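Local coordinates for trehalose-6-phosphate phosphatase-related protein (Thermoplasma acidophilum, PDB 1U02), which removes the phosphate from trehalose 6-phosphate to give free trehalose, the last step of trehalose synthesis, in a magnesium-dependent reaction, at residues A[90-95]-A[139-144]; A[116-121]-A[149-154]; A[167-172]-A[190-195]. One frame throughout, in Å; residues are numbered along the deposited sequence.

Interaction 1 of 3, residues A[90-95]-A[139-144]; sequences DRIYED and RIFGVE
I92 and F141 mark the closest approach of the two backbones, their CA atoms 7.7 Å apart, where helix 86-96 passes the C-terminal end of helix 127-141. No hydrogen bond joins the segments. I92 lays CG1 over one face of the F141 ring, 3.8 Å from the ring centroid, in a CH-pi contact displaced toward the rim, and the two side chains run antiparallel as they pass. Beyond CG1, CD1 lies anti to CA (chi2 173°), which carries it past the ring to meet V143 CG2 tip to tip at 4.0 Å. The far end of the ring has a polar border: R91 NE lies in the ring plane, 3.7 Å from F141 CE1, and D95 OD2 sits at the edge, 3.6 Å from F141 CZ. The aliphatic R91 CB approaches CE1 obliquely. G142, with positive phi, is the C-prime residue of the Schellman motif ending helix 127-141, its N bonding only weakly to R139 O; V143 then faces helix 86-96. V88 of that helix extends the apolar patch against F141 and V143, and I92 rests on V115 and Y117 of strand 114-118, so the contact lies in the helical layer over the antiparallel sheet.

Interaction 2 of 3, residues A[116-121]-A[149-154]; sequences LYHLGL and KMIIEL
L116, H118, I151 and E153 lie on one face of an antiparallel strand pair, with Y117, I152 and L154 on the other. Strands 116-118 and 151-154 run at 164°, and Y117 and I152 form the hydrogen-bonded pair, Y117 N to I152 O at 2.8 Å. On the first face, I151 CD1 is modelled over the H118 imidazole closer than carbons can sit, so the detail there is doubtful. The L116 side chain crosses that of I151 at an angle, its CG 3.8 Å from I151 CG2, and sets CD1 3.6 Å from E153 OE2. H118 CG is anti to the backbone N (chi1 -159°), which brings the ring alongside selenomethionine M150; the two point the same way, with M150 CE 3.8 Å from H118 CE1 and SE toward the ring edge. H118 also bonds within its own segment: ND1 accepts from G120 N at 2.9 Å, with the donor in the ring plane, which is likely to fix the rotation of the imidazole. An alanine here would probably leave G120 N without this acceptor and open a gap beside M150 CB and CE. On the opposite face the Y117 ring crosses L154 obliquely, CE2 being 3.9 Å from L154 CD1, while its OH forms a hydrogen bond with T96 OG1. Strands 107-111 and 144-147 flank the pair in a four-stranded sheet; I134 of helix 127-141 packs on Y117, I152 and L154, whereas M17 and P19 meet H118.

Interaction 3 of 3, residues A[167-172]-A[190-195]; sequences SVRGER and NDDALT
R169 reaches across to N190 and D192, joining the end of helix 161-169 to the type I turn N190-A193 that leads into strand 194-198 of the HAD-type core. The tight part is a guanidinium held around its edge. NH1 and NH2 take D192 end-on, one nitrogen to each carboxylate oxygen, with NH2 to OD2 at 2.7 Å in the salt bridge; the two planes are 37° apart, and OD2 is met from above the carboxylate plane. NH1 also donates to N190 OD1 at 2.9 Å, on a lone pair in the amide plane. N190 in turn is positioned by ND2, which donates to A186 O. From its own segment, R172 O receives both NE and NH2 of R169, the bend at chi3 (-67°) having brought NE round to it, so the group is gripped from several directions and its rotation is likely to be fixed. One face of the flat group is covered by A193 CB, which stands 4.1 Å above the plane over its centre.

The outer side is looser. E171 and D192 are exposed, and E171 OE1 comes no nearer than 4.3 Å to D192 OD2, two like charges whose repulsion is likely to be eased by the salt bridge of D192 with R169. The R172 side chain turns back to its own segment, where NH2 donates to V168 O at 2.9 Å.

Overall arrangement
Interactions 1 and 2 belong to the part built on the antiparallel sheet 107-111, 114-118, 151-155 and 144-147; interaction 3 belongs to the larger mixed sheet that includes strands 3-7, 174-178 and 194-198. The centres of 1 and 2 are 16 Å apart and the two touch, I92 CG2 meeting Y117 OH and L154 CD1, and their segments alternate along the chain. Interaction 3 follows both in sequence, its centre 34 Å from that of interaction 1 and 30 Å from that of interaction 2. The two parts probably correspond to the cap and core of a HAD phosphatase, with the magnesium site of D7, D9 and D179 on the core and the L116 side chain, on the cap, about 8 Å from that of D9.

Interaction 1 of 3, residues A[90-95]-A[139-144]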
loop_
_atom_site.group_PDB
_atom_site.type_symbol
_atom_site.label_atom_id
_atom_site.label_comp_id
_atom_site.label_asym_id
_atom_site.label_seq_id
_atom_site.Cartn_x
_atom_site.Cartn_y
_atom_site.Cartn_z
ATOM N N ASP A 90 17.794 -3.710 -7.320
ATOM C CA ASP A 90 18.368 -3.076 -8.505
ATOM C C ASP A 90 18.733 -4.192 -9.485
ATOM O O ASP A 90 18.448 -4.105 -10.680
ATOM C CB ASP A 90 19.634 -2.281 -8.168
ATOM C CG ASP A 90 19.335 -0.973 -7.456
ATOM O OD1 ASP A 90 18.288 -0.356 -7.754
ATOM O OD2 ASP A 90 20.159 -0.556 -6.610
ATOM N N ARG A 91 19.359 -5.246 -8.963
ATOM C CA ARG A 91 19.769 -6.382 -9.781
ATOM C C ARG A 91 18.562 -7.142 -10.329
ATOM O O ARG A 91 18.574 -7.599 -11.474
ATOM C CB ARG A 91 20.656 -7.339 -8.972
ATOM C CG ARG A 91 21.971 -6.716 -8.499
ATOM C CD ARG A 91 23.050 -7.774 -8.215
ATOM N NE ARG A 91 22.787 -8.584 -7.025
ATOM C CZ ARG A 91 22.866 -8.139 -5.771
ATOM N NH1 ARG A 91 23.204 -6.878 -5.525
ATOM N NH2 ARG A 91 22.613 -8.960 -4.759
ATOM N N ILE A 92 17.522 -7.280 -9.511
ATOM C CA ILE A 92 16.321 -7.986 -9.948
ATOM C C ILE A 92 15.707 -7.288 -11.154
ATOM O O ILE A 92 15.325 -7.937 -12.129
ATOM C CB ILE A 92 15.281 -8.075 -8.805
ATOM C CG1 ILE A 92 15.794 -9.042 -7.729
ATOM C CG2 ILE A 92 13.929 -8.543 -9.349
ATOM C CD1 ILE A 92 14.940 -9.090 -6.477
ATOM N N TYR A 93 15.622 -5.965 -11.095
ATOM C CA TYR A 93 15.054 -5.206 -12.198
ATOM C C TYR A 93 15.929 -5.340 -13.441
ATOM O O TYR A 93 15.434 -5.554 -14.547
ATOM C CB TYR A 93 14.929 -3.725 -11.836
ATOM C CG TYR A 93 14.341 -2.924 -12.966
ATOM C CD1 TYR A 93 12.999 -3.053 -13.305
ATOM C CD2 TYR A 93 15.144 -2.097 -13.752
ATOM C CE1 TYR A 93 12.464 -2.387 -14.407
ATOM C CE2 TYR A 93 14.620 -1.425 -14.858
ATOM C CZ TYR A 93 13.281 -1.580 -15.177
ATOM O OH TYR A 93 12.762 -0.957 -16.287
ATOM N N GLU A 94 17.234 -5.204 -13.257
ATOM C CA GLU A 94 18.154 -5.306 -14.382
ATOM C C GLU A 94 18.065 -6.661 -15.072
ATOM O O GLU A 94 18.081 -6.742 -16.303
ATOM C CB GLU A 94 19.590 -5.055 -13.915
ATOM C CG GLU A 94 20.637 -5.223 -15.008
ATOM C CD GLU A 94 20.273 -4.493 -16.294
ATOM O OE1 GLU A 94 19.958 -3.283 -16.234
ATOM O OE2 GLU A 94 20.306 -5.132 -17.368
ATOM N N ASP A 95 17.950 -7.725 -14.284
ATOM C CA ASP A 95 17.890 -9.059 -14.855
ATOM C C ASP A 95 16.520 -9.461 -15.389
ATOM O O ASP A 95 16.414 -10.418 -16.148
ATOM C CB ASP A 95 18.371 -10.099 -13.830
ATOM C CG ASP A 95 19.821 -9.872 -13.388
ATOM O OD1 ASP A 95 20.595 -9.243 -14.142
ATOM O OD2 ASP A 95 20.194 -10.340 -12.290
ATOM N N ARG A 139 13.829 -16.982 -5.390
ATOM C CA ARG A 139 14.679 -17.927 -4.670
ATOM C C ARG A 139 16.143 -17.546 -4.841
ATOM O O ARG A 139 16.924 -17.606 -3.895
ATOM C CB ARG A 139 14.445 -19.357 -5.176
ATOM C CG ARG A 139 12.980 -19.768 -5.149
ATOM C CD ARG A 139 12.784 -21.256 -5.393
ATOM N NE ARG A 139 11.377 -21.565 -5.642
ATOM C CZ ARG A 139 10.789 -21.472 -6.832
ATOM N NH1 ARG A 139 11.486 -21.085 -7.892
ATOM N NH2 ARG A 139 9.499 -21.751 -6.959
ATOM N N ILE A 140 16.513 -17.146 -6.051
ATOM C CA ILE A 140 17.892 -16.761 -6.320
ATOM C C ILE A 140 18.354 -15.595 -5.447
ATOM O O ILE A 140 19.428 -15.649 -4.845
ATOM C CB ILE A 140 18.070 -16.377 -7.801
ATOM C CG1 ILE A 140 17.813 -17.601 -8.682
ATOM C CG2 ILE A 140 19.468 -15.823 -8.034
ATOM C CD1 ILE A 140 17.734 -17.285 -10.167
ATOM N N PHE A 141 17.535 -14.551 -5.367
ATOM C CA PHE A 141 17.879 -13.366 -4.593
ATOM C C PHE A 141 17.449 -13.385 -3.137
ATOM O O PHE A 141 17.764 -12.463 -2.382
ATOM C CB PHE A 141 17.305 -12.134 -5.278
ATOM C CG PHE A 141 17.992 -11.795 -6.564
ATOM C CD1 PHE A 141 19.118 -10.978 -6.569
ATOM C CD2 PHE A 141 17.535 -12.319 -7.769
ATOM C CE1 PHE A 141 19.782 -10.682 -7.761
ATOM C CE2 PHE A 141 18.186 -12.035 -8.965
ATOM C CZ PHE A 141 19.312 -11.215 -8.962
ATOM N N GLY A 142 16.727 -14.426 -2.740
ATOM C CA GLY A 142 16.286 -14.517 -1.362
ATOM C C GLY A 142 15.242 -13.486 -0.978
ATOM O O GLY A 142 15.266 -12.948 0.130
ATOM N N VAL A 143 14.329 -13.194 -1.898
ATOM C CA VAL A 143 13.271 -12.243 -1.605
ATOM C C VAL A 143 11.948 -12.981 -1.530
ATOM O O VAL A 143 11.876 -14.183 -1.801
ATOM C CB VAL A 143 13.196 -11.105 -2.652
ATOM C CG1 VAL A 143 14.384 -10.173 -2.470
ATOM C CG2 VAL A 143 13.187 -11.677 -4.057
ATOM N N GLU A 144 10.903 -12.250 -1.166
ATOM C CA GLU A 144 9.574 -12.810 -0.987
ATOM C C GLU A 144 8.629 -12.480 -2.137
ATOM O O GLU A 144 8.711 -11.401 -2.733
ATOM C CB GLU A 144 9.035 -12.281 0.344
ATOM C CG GLU A 144 7.587 -12.574 0.668
ATOM C CD GLU A 144 7.213 -12.003 2.028
ATOM O OE1 GLU A 144 7.826 -12.434 3.032
ATOM O OE2 GLU A 144 6.327 -11.119 2.087
#

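Interaction 2 of 3, residues A[116-121]-A[149-154]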
loop_
_atom_site.group_PDB
_atom_site.type_symbol
_atom_site.label_atom_id
_atom_site.label_comp_id
_atom_site.label_asym_id
_atom_site.label_seq_id
_atom_site.Cartn_x
_atom_site.Cartn_y
_atom_site.Cartn_z
ATOM N N LEU A 116 7.280 -4.835 -9.042
ATOM C CA LEU A 116 5.927 -5.314 -9.245
ATOM C C LEU A 116 5.686 -5.681 -10.705
ATOM O O LEU A 116 5.930 -4.877 -11.607
ATOM C CB LEU A 116 4.947 -4.229 -8.776
ATOM C CG LEU A 116 3.436 -4.482 -8.769
ATOM C CD1 LEU A 116 2.764 -3.526 -7.786
ATOM C CD2 LEU A 116 2.883 -4.291 -10.166
ATOM N N TYR A 117 5.231 -6.909 -10.931
ATOM C CA TYR A 117 4.942 -7.383 -12.275
ATOM C C TYR A 117 3.424 -7.356 -12.436
ATOM O O TYR A 117 2.704 -8.029 -11.690
ATOM C CB TYR A 117 5.483 -8.809 -12.456
ATOM C CG TYR A 117 6.978 -8.910 -12.235
ATOM C CD1 TYR A 117 7.876 -8.772 -13.295
ATOM C CD2 TYR A 117 7.496 -9.084 -10.956
ATOM C CE1 TYR A 117 9.259 -8.802 -13.082
ATOM C CE2 TYR A 117 8.870 -9.116 -10.727
ATOM C CZ TYR A 117 9.746 -8.973 -11.789
ATOM O OH TYR A 117 11.100 -9.001 -11.550
ATOM N N HIS A 118 2.940 -6.557 -13.385
ATOM C CA HIS A 118 1.504 -6.448 -13.621
ATOM C C HIS A 118 1.152 -7.276 -14.849
ATOM O O HIS A 118 1.641 -7.016 -15.951
ATOM C CB HIS A 118 1.101 -4.986 -13.847
ATOM C CG HIS A 118 -0.353 -4.711 -13.597
ATOM N ND1 HIS A 118 -1.365 -5.440 -14.189
ATOM C CD2 HIS A 118 -0.964 -3.797 -12.806
ATOM C CE1 HIS A 118 -2.535 -4.989 -13.768
ATOM N NE2 HIS A 118 -2.318 -3.992 -12.926
ATOM N N LEU A 119 0.302 -8.276 -14.655
ATOM C CA LEU A 119 -0.092 -9.152 -15.753
ATOM C C LEU A 119 -1.416 -8.764 -16.397
ATOM O O LEU A 119 -1.929 -9.489 -17.238
ATOM C CB LEU A 119 -0.174 -10.607 -15.261
ATOM C CG LEU A 119 1.153 -11.324 -14.965
ATOM C CD1 LEU A 119 1.886 -10.624 -13.834
ATOM C CD2 LEU A 119 0.881 -12.785 -14.602
ATOM N N GLY A 120 -1.956 -7.615 -16.011
ATOM C CA GLY A 120 -3.232 -7.174 -16.544
ATOM C C GLY A 120 -3.411 -7.138 -18.055
ATOM O O GLY A 120 -4.447 -7.564 -18.565
ATOM N N LEU A 121 -2.416 -6.645 -18.778
ATOM C CA LEU A 121 -2.527 -6.541 -20.233
ATOM C C LEU A 121 -1.937 -7.732 -20.962
ATOM O O LEU A 121 -1.979 -7.808 -22.187
ATOM C CB LEU A 121 -1.825 -5.271 -20.711
ATOM C CG LEU A 121 -2.262 -3.959 -20.055
ATOM C CD1 LEU A 121 -1.376 -2.828 -20.563
ATOM C CD2 LEU A 121 -3.722 -3.688 -20.365
ATOM N N LYS A 149 -4.223 -9.371 -7.283
ATOM C CA LYS A 149 -5.098 -9.421 -8.446
ATOM C C LYS A 149 -4.373 -8.878 -9.679
ATOM O O LYS A 149 -4.131 -7.679 -9.786
ATOM C CB LYS A 149 -6.377 -8.624 -8.178
ATOM C CG LYS A 149 -7.215 -9.212 -7.047
ATOM C CD LYS A 149 -8.658 -8.727 -7.085
ATOM C CE LYS A 149 -9.465 -9.323 -5.935
ATOM N NZ LYS A 149 -9.341 -10.813 -5.863
HETATM N N MSE A 150 -4.024 -9.773 -10.600
HETATM C CA MSE A 150 -3.315 -9.404 -11.825
HETATM C C MSE A 150 -1.914 -8.929 -11.474
HETATM O O MSE A 150 -1.209 -8.389 -12.324
HETATM C CB MSE A 150 -4.029 -8.265 -12.556
HETATM C CG MSE A 150 -5.455 -8.554 -12.965
HETATM SE SE MSE A 150 -6.149 -7.086 -14.019
HETATM C CE MSE A 150 -6.126 -5.711 -12.665
ATOM N N ILE A 151 -1.520 -9.145 -10.223
ATOM C CA ILE A 151 -0.226 -8.699 -9.728
ATOM C C ILE A 151 0.627 -9.750 -9.031
ATOM O O ILE A 151 0.118 -10.590 -8.295
ATOM C CB ILE A 151 -0.411 -7.551 -8.704
ATOM C CG1 ILE A 151 -1.034 -6.339 -9.390
ATOM C CG2 ILE A 151 0.922 -7.185 -8.070
ATOM C CD1 ILE A 151 -0.177 -5.786 -10.471
ATOM N N ILE A 152 1.932 -9.679 -9.271
ATOM C CA ILE A 152 2.901 -10.543 -8.620
ATOM C C ILE A 152 4.035 -9.588 -8.251
ATOM O O ILE A 152 4.617 -8.940 -9.118
ATOM C CB ILE A 152 3.443 -11.653 -9.547
ATOM C CG1 ILE A 152 2.297 -12.566 -9.999
ATOM C CG2 ILE A 152 4.490 -12.481 -8.793
ATOM C CD1 ILE A 152 2.745 -13.709 -10.890
ATOM N N GLU A 153 4.338 -9.490 -6.965
ATOM C CA GLU A 153 5.377 -8.572 -6.531
ATOM C C GLU A 153 6.468 -9.233 -5.709
ATOM O O GLU A 153 6.192 -10.076 -4.851
ATOM C CB GLU A 153 4.758 -7.431 -5.704
ATOM C CG GLU A 153 5.751 -6.336 -5.310
ATOM C CD GLU A 153 5.124 -5.203 -4.499
ATOM O OE1 GLU A 153 4.776 -5.418 -3.319
ATOM O OE2 GLU A 153 4.978 -4.091 -5.044
ATOM N N LEU A 154 7.710 -8.854 -5.996
ATOM C CA LEU A 154 8.862 -9.343 -5.255
ATOM C C LEU A 154 9.124 -8.259 -4.229
ATOM O O LEU A 154 9.213 -7.080 -4.575
ATOM C CB LEU A 154 10.077 -9.502 -6.167
ATOM C CG LEU A 154 9.926 -10.610 -7.207
ATOM C CD1 LEU A 154 11.206 -10.721 -8.030
ATOM C CD2 LEU A 154 9.625 -11.926 -6.495
#

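Interaction 3 of 3, residues A[167-172]-A[190-195]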
loop_
_atom_site.group_PDB
_atom_site.type_symbol
_atom_site.label_atom_id
_atom_site.label_comp_id
_atom_site.label_asym_id
_atom_site.label_seq_id
_atom_site.Cartn_x
_atom_site.Cartn_y
_atom_site.Cartn_z
ATOM N N SER A 167 3.161 -1.438 15.710
ATOM C CA SER A 167 4.392 -0.851 16.222
ATOM C C SER A 167 4.278 0.654 16.459
ATOM O O SER A 167 4.858 1.187 17.403
ATOM C CB SER A 167 5.538 -1.144 15.250
ATOM O OG SER A 167 6.732 -0.520 15.671
ATOM N N VAL A 168 3.529 1.338 15.602
ATOM C CA VAL A 168 3.353 2.779 15.739
ATOM C C VAL A 168 2.334 3.179 16.809
ATOM O O VAL A 168 2.622 4.014 17.666
ATOM C CB VAL A 168 2.910 3.410 14.404
ATOM C CG1 VAL A 168 2.513 4.861 14.624
ATOM C CG2 VAL A 168 4.037 3.316 13.389
ATOM N N ARG A 169 1.149 2.582 16.751
ATOM C CA ARG A 169 0.072 2.907 17.684
ATOM C C ARG A 169 0.173 2.255 19.055
ATOM O O ARG A 169 -0.302 2.815 20.043
ATOM C CB ARG A 169 -1.283 2.538 17.073
ATOM C CG ARG A 169 -1.434 1.062 16.744
ATOM C CD ARG A 169 -2.866 0.727 16.350
ATOM N NE ARG A 169 -3.781 0.890 17.478
ATOM C CZ ARG A 169 -4.380 -0.115 18.109
ATOM N NH1 ARG A 169 -4.174 -1.370 17.726
ATOM N NH2 ARG A 169 -5.186 0.134 19.134
ATOM N N GLY A 170 0.785 1.079 19.124
ATOM C CA GLY A 170 0.875 0.398 20.403
ATOM C C GLY A 170 -0.545 0.055 20.816
ATOM O O GLY A 170 -1.230 -0.685 20.115
ATOM N N GLU A 171 -0.999 0.600 21.941
ATOM C CA GLU A 171 -2.358 0.344 22.414
ATOM C C GLU A 171 -3.249 1.568 22.227
ATOM O O GLU A 171 -4.440 1.525 22.529
ATOM C CB GLU A 171 -2.347 -0.046 23.898
ATOM C CG GLU A 171 -1.588 -1.327 24.208
ATOM C CD GLU A 171 -2.157 -2.531 23.484
ATOM O OE1 GLU A 171 -3.365 -2.806 23.642
ATOM O OE2 GLU A 171 -1.391 -3.205 22.757
ATOM N N ARG A 172 -2.666 2.657 21.729
ATOM C CA ARG A 172 -3.405 3.900 21.517
ATOM C C ARG A 172 -4.604 3.743 20.591
ATOM O O ARG A 172 -4.601 2.917 19.678
ATOM C CB ARG A 172 -2.479 4.984 20.954
ATOM C CG ARG A 172 -1.365 5.411 21.894
ATOM C CD ARG A 172 -0.586 6.584 21.321
ATOM N NE ARG A 172 0.149 6.223 20.113
ATOM C CZ ARG A 172 0.833 7.084 19.366
ATOM N NH1 ARG A 172 0.878 8.368 19.698
ATOM N NH2 ARG A 172 1.483 6.661 18.290
ATOM N N ASN A 190 -4.798 -5.630 14.953
ATOM C CA ASN A 190 -5.189 -4.406 15.650
ATOM C C ASN A 190 -6.703 -4.429 15.864
ATOM O O ASN A 190 -7.375 -3.411 15.698
ATOM C CB ASN A 190 -4.818 -3.177 14.805
ATOM C CG ASN A 190 -3.320 -3.019 14.618
ATOM O OD1 ASN A 190 -2.623 -2.508 15.494
ATOM N ND2 ASN A 190 -2.818 -3.465 13.473
ATOM N N ASP A 191 -7.233 -5.587 16.245
ATOM C CA ASP A 191 -8.675 -5.737 16.430
ATOM C C ASP A 191 -9.322 -4.817 17.463
ATOM O O ASP A 191 -10.549 -4.693 17.497
ATOM C CB ASP A 191 -9.016 -7.199 16.749
ATOM C CG ASP A 191 -8.500 -7.643 18.103
ATOM O OD1 ASP A 191 -8.940 -7.078 19.125
ATOM O OD2 ASP A 191 -7.656 -8.561 18.148
ATOM N N ASP A 192 -8.515 -4.164 18.293
ATOM C CA ASP A 192 -9.061 -3.262 19.298
ATOM C C ASP A 192 -9.258 -1.859 18.723
ATOM O O ASP A 192 -9.722 -0.954 19.413
ATOM C CB ASP A 192 -8.142 -3.198 20.523
ATOM C CG ASP A 192 -6.772 -2.624 20.200
ATOM O OD1 ASP A 192 -6.062 -3.202 19.351
ATOM O OD2 ASP A 192 -6.406 -1.597 20.806
ATOM N N ALA A 193 -8.908 -1.682 17.453
ATOM C CA ALA A 193 -9.045 -0.384 16.805
ATOM C C ALA A 193 -10.333 -0.290 15.996
ATOM O O ALA A 193 -11.020 -1.290 15.782
ATOM C CB ALA A 193 -7.840 -0.126 15.900
ATOM N N LEU A 194 -10.663 0.921 15.555
ATOM C CA LEU A 194 -11.858 1.135 14.748
ATOM C C LEU A 194 -11.479 0.748 13.322
ATOM O O LEU A 194 -10.978 1.570 12.547
ATOM C CB LEU A 194 -12.291 2.603 14.807
ATOM C CG LEU A 194 -13.735 2.926 14.395
ATOM C CD1 LEU A 194 -14.030 4.394 14.676
ATOM C CD2 LEU A 194 -13.953 2.610 12.926
ATOM N N THR A 195 -11.708 -0.518 12.994
ATOM C CA THR A 195 -11.381 -1.060 11.683
ATOM C C THR A 195 -12.472 -0.795 10.650
ATOM O O THR A 195 -13.655 -1.020 10.907
ATOM C CB THR A 195 -11.122 -2.572 11.795
ATOM O OG1 THR A 195 -12.192 -3.182 12.533
ATOM C CG2 THR A 195 -9.805 -2.828 12.527
#